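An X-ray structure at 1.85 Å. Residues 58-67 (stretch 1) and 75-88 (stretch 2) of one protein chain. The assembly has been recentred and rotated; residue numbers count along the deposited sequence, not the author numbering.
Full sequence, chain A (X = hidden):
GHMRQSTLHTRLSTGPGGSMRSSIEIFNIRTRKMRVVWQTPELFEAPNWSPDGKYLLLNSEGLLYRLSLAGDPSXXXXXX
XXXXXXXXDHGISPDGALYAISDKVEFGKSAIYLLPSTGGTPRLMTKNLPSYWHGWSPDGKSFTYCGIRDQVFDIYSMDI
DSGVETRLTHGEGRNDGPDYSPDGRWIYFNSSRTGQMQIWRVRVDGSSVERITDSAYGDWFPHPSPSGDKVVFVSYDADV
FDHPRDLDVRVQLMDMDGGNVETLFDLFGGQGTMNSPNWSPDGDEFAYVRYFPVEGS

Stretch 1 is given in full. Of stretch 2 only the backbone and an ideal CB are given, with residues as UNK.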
# COMPACT_ATOMS: atom_id res chain seq x y z
N LEU A 58 0.30 9.52 6.00
CA LEU A 58 -0.04 8.41 6.91
C LEU A 58 -1.51 8.48 7.33
O LEU A 58 -2.12 9.55 7.34
CB LEU A 58 0.78 8.52 8.21
CG LEU A 58 2.27 8.17 8.35
CD1 LEU A 58 2.56 6.70 8.51
CD2 LEU A 58 3.19 8.83 7.30
N ASN A 59 -2.07 7.35 7.75
CA ASN A 59 -3.35 7.43 8.46
C ASN A 59 -3.23 7.06 9.93
O ASN A 59 -2.37 6.25 10.33
CB ASN A 59 -4.45 6.60 7.77
CG ASN A 59 -4.09 5.14 7.67
OD1 ASN A 59 -3.23 4.77 6.88
ND2 ASN A 59 -4.72 4.32 8.48
N SER A 60 -4.14 7.61 10.70
CA SER A 60 -4.26 7.27 12.10
C SER A 60 -5.69 7.50 12.58
O SER A 60 -6.23 8.62 12.49
CB SER A 60 -3.28 8.12 12.93
OG SER A 60 -3.39 7.81 14.31
N GLU A 61 -6.28 6.42 13.08
CA GLU A 61 -7.62 6.46 13.69
C GLU A 61 -8.66 7.08 12.75
O GLU A 61 -9.50 7.89 13.17
CB GLU A 61 -7.58 7.20 15.04
CG GLU A 61 -6.54 6.65 16.02
CD GLU A 61 -6.88 5.26 16.56
OE1 GLU A 61 -8.07 4.87 16.50
OE2 GLU A 61 -5.97 4.56 17.07
N GLY A 62 -8.57 6.71 11.47
CA GLY A 62 -9.53 7.13 10.45
C GLY A 62 -9.26 8.44 9.73
O GLY A 62 -10.00 8.81 8.80
N LEU A 63 -8.21 9.14 10.15
CA LEU A 63 -7.85 10.44 9.58
C LEU A 63 -6.54 10.37 8.84
O LEU A 63 -5.71 9.49 9.11
CB LEU A 63 -7.76 11.49 10.68
CG LEU A 63 -9.08 11.79 11.44
CD1 LEU A 63 -8.80 12.84 12.51
CD2 LEU A 63 -10.19 12.30 10.51
N LEU A 64 -6.34 11.29 7.89
CA LEU A 64 -5.08 11.32 7.14
C LEU A 64 -4.19 12.47 7.62
O LEU A 64 -4.70 13.56 7.91
CB LEU A 64 -5.33 11.54 5.64
CG LEU A 64 -5.69 10.41 4.71
CD1 LEU A 64 -5.66 11.02 3.33
CD2 LEU A 64 -4.67 9.29 4.81
N TYR A 65 -2.88 12.23 7.63
CA TYR A 65 -1.91 13.23 8.06
C TYR A 65 -0.69 13.34 7.14
O TYR A 65 -0.15 12.32 6.69
CB TYR A 65 -1.40 12.90 9.47
CG TYR A 65 -2.45 12.90 10.54
CD1 TYR A 65 -3.22 11.77 10.78
CD2 TYR A 65 -2.65 14.02 11.34
CE1 TYR A 65 -4.21 11.76 11.78
CE2 TYR A 65 -3.62 14.01 12.35
CZ TYR A 65 -4.39 12.88 12.55
OH TYR A 65 -5.36 12.86 13.54
N ARG A 66 -0.22 14.57 6.92
CA ARG A 66 1.07 14.79 6.26
C ARG A 66 2.18 14.99 7.31
O ARG A 66 2.00 15.75 8.27
CB ARG A 66 1.02 16.02 5.34
CG ARG A 66 0.00 15.95 4.21
CD ARG A 66 0.02 17.20 3.35
NE ARG A 66 -1.29 17.43 2.74
CZ ARG A 66 -2.26 18.19 3.28
NH1 ARG A 66 -3.43 18.35 2.65
NH2 ARG A 66 -2.08 18.79 4.46
N LEU A 67 3.31 14.30 7.14
CA LEU A 67 4.49 14.49 7.99
C LEU A 67 5.65 14.94 7.11
O LEU A 67 6.13 14.17 6.28
CB LEU A 67 4.86 13.20 8.69
CG LEU A 67 4.01 12.70 9.86
CD1 LEU A 67 2.58 12.28 9.47
CD2 LEU A 67 4.76 11.52 10.45
N UNK A 75 2.63 15.52 12.64
CA UNK A 75 1.55 15.22 11.70
C UNK A 75 0.62 16.40 11.52
O UNK A 75 0.19 17.01 12.50
CB UNK A 75 0.75 14.00 12.17
N UNK A 76 0.33 16.72 10.28
CA UNK A 76 -0.59 17.78 9.91
C UNK A 76 -1.84 17.13 9.32
O UNK A 76 -1.76 16.41 8.32
CB UNK A 76 0.05 18.76 8.92
N UNK A 77 -3.00 17.36 9.93
CA UNK A 77 -4.23 16.69 9.51
C UNK A 77 -4.69 17.18 8.14
O UNK A 77 -4.75 18.40 7.90
CB UNK A 77 -5.34 16.91 10.54
N UNK A 78 -5.03 16.23 7.28
CA UNK A 78 -5.58 16.49 5.94
C UNK A 78 -7.11 16.61 6.05
O UNK A 78 -7.78 15.76 6.65
CB UNK A 78 -5.19 15.38 4.96
N UNK A 79 -7.65 17.68 5.47
CA UNK A 79 -9.10 17.84 5.30
C UNK A 79 -9.59 16.81 4.27
O UNK A 79 -9.38 16.99 3.06
CB UNK A 79 -9.45 19.26 4.86
N UNK A 80 -10.21 15.73 4.75
CA UNK A 80 -10.81 14.68 3.92
C UNK A 80 -12.35 14.85 3.91
O UNK A 80 -13.08 13.94 3.53
CB UNK A 80 -10.42 13.29 4.44
N UNK A 81 -12.83 16.02 4.33
CA UNK A 81 -14.27 16.25 4.50
C UNK A 81 -14.95 15.17 5.32
O UNK A 81 -14.47 14.83 6.42
CB UNK A 81 -14.95 16.35 3.13
N UNK A 82 -16.04 14.61 4.79
CA UNK A 82 -16.88 13.68 5.55
C UNK A 82 -16.12 12.39 5.82
O UNK A 82 -16.55 11.57 6.62
CB UNK A 82 -18.18 13.38 4.80
N UNK A 83 -15.01 12.20 5.12
CA UNK A 83 -14.33 10.89 5.13
C UNK A 83 -13.42 10.73 6.35
O UNK A 83 -12.21 10.90 6.26
CB UNK A 83 -13.51 10.71 3.85
N UNK A 84 -14.02 10.45 7.50
CA UNK A 84 -13.26 10.46 8.75
C UNK A 84 -13.08 9.05 9.29
O UNK A 84 -12.71 8.87 10.46
CB UNK A 84 -13.96 11.34 9.79
N UNK A 85 -13.38 8.06 8.46
CA UNK A 85 -13.09 6.69 8.83
C UNK A 85 -12.32 6.07 7.66
O UNK A 85 -12.79 5.09 7.03
CB UNK A 85 -14.37 5.91 9.15
N UNK A 86 -11.17 6.67 7.37
CA UNK A 86 -10.23 6.18 6.37
C UNK A 86 -9.43 4.98 6.89
O UNK A 86 -9.06 4.92 8.08
CB UNK A 86 -9.28 7.30 5.95
N UNK A 87 -9.15 4.03 6.02
CA UNK A 87 -8.38 2.89 6.44
C UNK A 87 -6.94 3.02 5.89
O UNK A 87 -6.56 4.11 5.43
CB UNK A 87 -9.04 1.59 5.97
N UNK A 88 -6.18 1.93 5.92
CA UNK A 88 -4.74 1.97 5.58
C UNK A 88 -4.39 1.97 4.09
O UNK A 88 -3.22 1.86 3.75
CB UNK A 88 -4.05 0.77 6.23

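Position 75 has its ideal CB 3.5 Å from Tyr 65 CD2 and 3.7 Å from Leu 67 CD1, and phi is -59°, so a compact apolar residue suits, proline included. It is Pro 75, whose CB packs 3.6 Å from Tyr 65 CD2.

Position 76 pairs with Arg 66 as an antiparallel hydrogen-bonded pair, 76 N to Arg 66 O and Arg 66 N to 76 O, both 2.8 Å. CB shares a face with the Arg 66 side chain, so an acid or a polar acceptor would answer the guanidinium. Glu 76 does: its OE1 meets Arg 66 NH2 at 3.0 Å near the guanidinium plane, a salt bridge whose hydrogen bond is weak.

At 77 the CB lies on the same face of the sheet as the Tyr 65 side chain, 3.8 Å from Tyr 65 CE2. A long side chain with an aliphatic stem fits, charged or not at its tip. Lys 77 lays CD 3.8 Å from Leu 63 CD1, and its end leads away.

Position 78 points toward stretch 1 while its N bonds Leu 64 O at 2.8 Å. Leu 64 and the guanidinium of Arg 66 leave room for a modest apolar group. Val 78 sets CB 3.9 Å from Leu 64 CB and CG2 over one guanidinium face, 3.7 Å from Arg 66 CZ.

Position 79 points away, favouring polar residues; Asp 79 OD1 accepts from the N of 81 at 2.9 Å. Position 80 points toward Leu 64 and starts a type II' turn, so a small residue with a methyl and perhaps a hydroxyl suits. Thr 80 places CG2 3.9 Å from Leu 64 CD1, while its OG1 accepts a hydrogen bond from a water that also accepts one from Leu 64 N.

At 81, phi of 50° favours glycine: Gly 81. Position 82 is out of reach and 83 points sideways with nothing of stretch 1 near its CB, so many residues would do; they are Phe 82 and Ala 83.

Position 84 points sideways near Leu 63; a small or beta-branched residue fits, and Thr 84 CB sits 4.0 Å from Leu 63 CD2. Position 85 points away, leaving wide choice: Ile 85.

Position 86 points toward stretch 1, its ideal CB 3.3 Å from Gly 62 O, and its N bonds that oxygen at 2.8 Å. A small residue suits, such as alanine, serine or the deposited Cys 86.

Position 87 points away and tolerates polar groups: Asn 87. At 88, Asn 59 ND2 offers a donor, calling for an acceptor; Asn 88 OD1 takes it at 2.7 Å.

Stretch 2 75-88: PEKVDTGFATICNN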
# COMPACT_ATOMS: atom_id res chain seq x y z
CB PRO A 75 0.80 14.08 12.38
CG PRO A 75 1.81 13.43 13.22
CD PRO A 75 2.63 14.58 13.77
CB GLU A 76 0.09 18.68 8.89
CG GLU A 76 -0.84 19.71 8.26
CD GLU A 76 -0.24 20.39 7.03
OE1 GLU A 76 0.29 19.68 6.13
OE2 GLU A 76 -0.32 21.63 6.96
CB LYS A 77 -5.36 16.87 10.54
CG LYS A 77 -6.56 15.91 10.34
CD LYS A 77 -7.74 16.28 11.23
CE LYS A 77 -8.39 17.60 10.80
NZ LYS A 77 -9.46 17.43 9.77
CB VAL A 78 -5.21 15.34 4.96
CG1 VAL A 78 -5.81 15.55 3.57
CG2 VAL A 78 -3.71 15.22 4.87
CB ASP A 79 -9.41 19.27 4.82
CG ASP A 79 -10.92 19.55 4.68
OD1 ASP A 79 -11.74 18.67 5.01
OD2 ASP A 79 -11.28 20.67 4.24
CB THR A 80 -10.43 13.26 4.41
OG1 THR A 80 -10.64 13.18 5.83
CG2 THR A 80 -8.96 12.93 4.11
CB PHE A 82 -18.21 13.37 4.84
CG PHE A 82 -18.05 12.68 3.52
CD1 PHE A 82 -17.70 11.34 3.46
CD2 PHE A 82 -18.24 13.37 2.33
CE1 PHE A 82 -17.52 10.68 2.26
CE2 PHE A 82 -18.09 12.72 1.11
CZ PHE A 82 -17.72 11.37 1.08
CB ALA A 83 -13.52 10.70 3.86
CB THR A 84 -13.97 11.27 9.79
OG1 THR A 84 -15.31 10.77 9.93
CG2 THR A 84 -14.03 12.76 9.37
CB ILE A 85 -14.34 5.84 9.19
CG1 ILE A 85 -15.25 6.54 10.21
CG2 ILE A 85 -13.90 4.50 9.81
CD1 ILE A 85 -16.68 5.89 10.37
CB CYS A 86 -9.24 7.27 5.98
SG CYS A 86 -10.03 8.58 5.09
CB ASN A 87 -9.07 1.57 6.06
CG ASN A 87 -9.23 1.39 4.54
OD1 ASN A 87 -8.35 1.80 3.76
ND2 ASN A 87 -10.33 0.73 4.11
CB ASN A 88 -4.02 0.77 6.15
CG ASN A 88 -3.93 0.80 7.65
OD1 ASN A 88 -4.59 1.62 8.33
ND2 ASN A 88 -3.09 -0.08 8.19
O HOH W 1 -7.17 4.74 10.04
O HOH W 2 -12.01 9.79 12.82
O HOH W 3 -12.57 6.85 12.85
O HOH W 4 -8.18 13.29 7.42
O HOH W 5 -5.73 19.80 3.94
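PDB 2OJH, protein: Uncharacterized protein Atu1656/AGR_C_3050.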